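Local coordinates for exodeoxyribonuclease III (Archaeoglobus fulgidus, PDB 2VOA), which probably cleaves DNA at abasic sites as a metal-dependent AP endonuclease of the ExoIII family, acting in base-excision repair, at residues M33-V38 with N103-Q108. The protein carries 1 engineered substitution. Sequence-based numbering, arbitrary orientation.
With nucleotides of chain D.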
loop_
_atom_site.group_PDB
_atom_site.type_symbol
_atom_site.label_atom_id
_atom_site.label_comp_id
_atom_site.label_asym_id
_atom_site.label_seq_id
_atom_site.Cartn_x
_atom_site.Cartn_y
_atom_site.Cartn_z
ATOM N N MET A 33 -15.050 5.012 -15.903
ATOM C CA MET A 33 -14.435 5.074 -14.584
ATOM C C MET A 33 -14.415 6.506 -14.073
ATOM O O MET A 33 -14.278 7.437 -14.864
ATOM C CB MET A 33 -12.987 4.557 -14.660
ATOM C CG MET A 33 -12.888 3.082 -14.943
ATOM S SD MET A 33 -11.229 2.603 -15.477
ATOM C CE MET A 33 -11.372 2.850 -17.261
ATOM N N GLN A 34 -14.558 6.674 -12.757
ATOM C CA GLN A 34 -14.443 7.989 -12.117
ATOM C C GLN A 34 -13.451 7.960 -10.976
ATOM O O GLN A 34 -13.132 6.886 -10.437
ATOM C CB GLN A 34 -15.798 8.458 -11.594
ATOM C CG GLN A 34 -16.915 8.387 -12.642
ATOM C CD GLN A 34 -17.469 7.010 -12.758
ATOM O OE1 GLN A 34 -17.526 6.265 -11.762
ATOM N NE2 GLN A 34 -17.860 6.640 -13.963
ATOM N N GLU A 35 -13.034 9.154 -10.557
ATOM C CA GLU A 35 -11.983 9.318 -9.542
ATOM C C GLU A 35 -10.731 8.496 -9.842
ATOM O O GLU A 35 -10.206 7.771 -8.999
ATOM C CB GLU A 35 -12.536 9.092 -8.116
ATOM C CG GLU A 35 -13.341 10.290 -7.677
ATOM C CD GLU A 35 -13.558 10.369 -6.177
ATOM O OE1 GLU A 35 -14.479 9.692 -5.674
ATOM O OE2 GLU A 35 -12.843 11.165 -5.508
ATOM N N THR A 36 -10.276 8.600 -11.091
ATOM C CA THR A 36 -8.990 8.027 -11.514
ATOM C C THR A 36 -7.807 8.673 -10.795
ATOM O O THR A 36 -6.752 8.029 -10.612
ATOM C CB THR A 36 -8.784 8.128 -13.049
ATOM O OG1 THR A 36 -8.856 9.498 -13.442
ATOM C CG2 THR A 36 -9.881 7.356 -13.795
ATOM N N LYS A 37 -7.968 9.944 -10.426
ATOM C CA LYS A 37 -6.993 10.673 -9.603
ATOM C C LYS A 37 -5.574 10.613 -10.189
ATOM O O LYS A 37 -4.565 10.265 -9.508
ATOM C CB LYS A 37 -7.027 10.183 -8.150
ATOM C CG LYS A 37 -8.335 10.451 -7.441
ATOM C CD LYS A 37 -8.341 9.861 -6.043
ATOM C CE LYS A 37 -9.692 10.145 -5.405
ATOM N NZ LYS A 37 -9.809 9.581 -4.043
ATOM N N VAL A 38 -5.479 10.957 -11.471
ATOM C CA VAL A 38 -4.168 10.918 -12.141
ATOM C C VAL A 38 -4.115 11.917 -13.292
ATOM O O VAL A 38 -5.108 12.117 -13.990
ATOM C CB VAL A 38 -3.837 9.460 -12.625
ATOM C CG1 VAL A 38 -4.801 8.998 -13.723
ATOM C CG2 VAL A 38 -2.372 9.335 -13.050
ATOM N N ASN A 103 -19.647 10.250 -19.604
ATOM C CA ASN A 103 -19.202 9.764 -18.296
ATOM C C ASN A 103 -18.919 10.958 -17.390
ATOM O O ASN A 103 -18.031 11.749 -17.672
ATOM C CB ASN A 103 -17.932 8.933 -18.465
ATOM C CG ASN A 103 -17.306 8.501 -17.136
ATOM O OD1 ASN A 103 -17.956 8.505 -16.077
ATOM N ND2 ASN A 103 -16.030 8.036 -17.220
ATOM N N THR A 104 -19.702 11.096 -16.319
ATOM C CA THR A 104 -19.586 12.245 -15.414
ATOM C C THR A 104 -19.195 11.838 -13.993
ATOM O O THR A 104 -19.676 10.804 -13.454
ATOM C CB THR A 104 -20.924 13.055 -15.296
ATOM O OG1 THR A 104 -21.947 12.184 -14.819
ATOM C CG2 THR A 104 -21.361 13.631 -16.636
ATOM N N TYR A 105 -18.369 12.682 -13.374
ATOM C CA TYR A 105 -18.105 12.608 -11.961
ATOM C C TYR A 105 -18.608 13.929 -11.377
ATOM O O TYR A 105 -17.917 14.958 -11.430
ATOM C CB TYR A 105 -16.601 12.373 -11.673
ATOM C CG TYR A 105 -16.281 12.442 -10.212
ATOM C CD1 TYR A 105 -17.033 11.703 -9.282
ATOM C CD2 TYR A 105 -15.251 13.272 -9.734
ATOM C CE1 TYR A 105 -16.776 11.780 -7.921
ATOM C CE2 TYR A 105 -14.971 13.360 -8.374
ATOM C CZ TYR A 105 -15.747 12.625 -7.470
ATOM O OH TYR A 105 -15.490 12.712 -6.123
ATOM N N VAL A 106 -19.855 13.911 -10.909
ATOM C CA VAL A 106 -20.537 15.123 -10.443
ATOM C C VAL A 106 -19.911 15.628 -9.147
ATOM O O VAL A 106 -19.563 14.838 -8.291
ATOM C CB VAL A 106 -22.039 14.802 -10.274
ATOM C CG1 VAL A 106 -22.795 15.961 -9.613
ATOM C CG2 VAL A 106 -22.654 14.417 -11.652
ATOM N N PRO A 107 -19.759 16.974 -8.979
ATOM C CA PRO A 107 -19.235 17.445 -7.666
ATOM C C PRO A 107 -20.026 16.884 -6.471
ATOM O O PRO A 107 -21.262 16.899 -6.453
ATOM C CB PRO A 107 -19.381 18.978 -7.750
ATOM C CG PRO A 107 -19.229 19.246 -9.264
ATOM C CD PRO A 107 -20.017 18.085 -9.904
ATOM N N GLN A 108 -19.304 16.375 -5.481
ATOM C CA GLN A 108 -19.962 15.771 -4.319
ATOM C C GLN A 108 -20.719 16.806 -3.454
ATOM O O GLN A 108 -21.826 16.535 -3.011
ATOM C CB GLN A 108 -18.950 14.985 -3.489
ATOM C CG GLN A 108 -19.605 14.133 -2.411
ATOM C CD GLN A 108 -19.565 14.762 -1.019
ATOM O OE1 GLN A 108 -18.907 15.784 -0.771
ATOM N NE2 GLN A 108 -20.258 14.126 -0.094
ATOM P P DC D 10 -14.017 16.646 -2.575
ATOM O OP1 DC D 10 -14.207 16.730 -4.051
ATOM O OP2 DC D 10 -14.644 17.647 -1.663
ATOM O "O5'" DC D 10 -14.520 15.216 -2.124
ATOM C "C5'" DC D 10 -14.146 14.067 -2.860
ATOM C "C4'" DC D 10 -14.675 12.874 -2.102
ATOM O "O4'" DC D 10 -13.951 12.728 -0.858
ATOM C "C3'" DC D 10 -16.135 12.990 -1.686
ATOM O "O3'" DC D 10 -16.821 11.862 -2.161
ATOM C "C2'" DC D 10 -16.144 13.026 -0.156
ATOM C "C1'" DC D 10 -14.845 12.281 0.140
ATOM N N1 DC D 10 -14.200 12.515 1.471
ATOM C C2 DC D 10 -13.671 11.393 2.135
ATOM O O2 DC D 10 -13.770 10.266 1.624
ATOM N N3 DC D 10 -13.059 11.570 3.334
ATOM C C4 DC D 10 -12.963 12.788 3.864
ATOM N N4 DC D 10 -12.353 12.878 5.052
ATOM C C5 DC D 10 -13.497 13.952 3.207
ATOM C C6 DC D 10 -14.096 13.771 2.016
#
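NE2 of Q34 is gripped by two acceptors, OD1 of N103 and OG1 of T6. The hydrogen bond to N103 OD1 is nearly straight, 2.8 Å long with an N-H...O angle of 171°. The donor is tilted from the N103 carbonyl plane. On the other branch, N103 ND2 gives a hydrogen bond of 3.0 Å to the backbone O of M33 and lies above that carbonyl's plane. With CG anti to its backbone N (chi1 174°), N103 reaches across toward the strand 30-34. The two amides stand almost perpendicular. An alanine at N103 would probably leave the M33 carbonyl and one N-H of Q34 without these mates, and Q34 freer to turn.

Q34 CB packs against Y105 CB at 4.0 Å. E35 comes over one face of the Y105 ring. Its CG forms a CH-pi contact 3.7 Å from the ring centroid, offset toward the rim. The carboxylate and the ring planes are only 13° apart, and E35 CD lies 3.0 Å from Y105 OH. Neither carboxylate oxygen has the angle for a hydrogen bond to that hydroxyl. E35 OE1 instead accepts one from ND2 of N8, and K37 NZ forms a long salt bridge to OE2.

Y105 OH also points to the DNA, 3.8 Å from C5' of DC10 in chain D. Q108 CG packs near O3' of the same nucleotide. E35 is a predicted magnesium ligand and Y105 a predicted active-site residue. The contact joins the two sheets of the DNase I-like alpha/beta sandwich, where the ends of strands 30-34 and 99-105 meet at the probable active site beside the bound DNA.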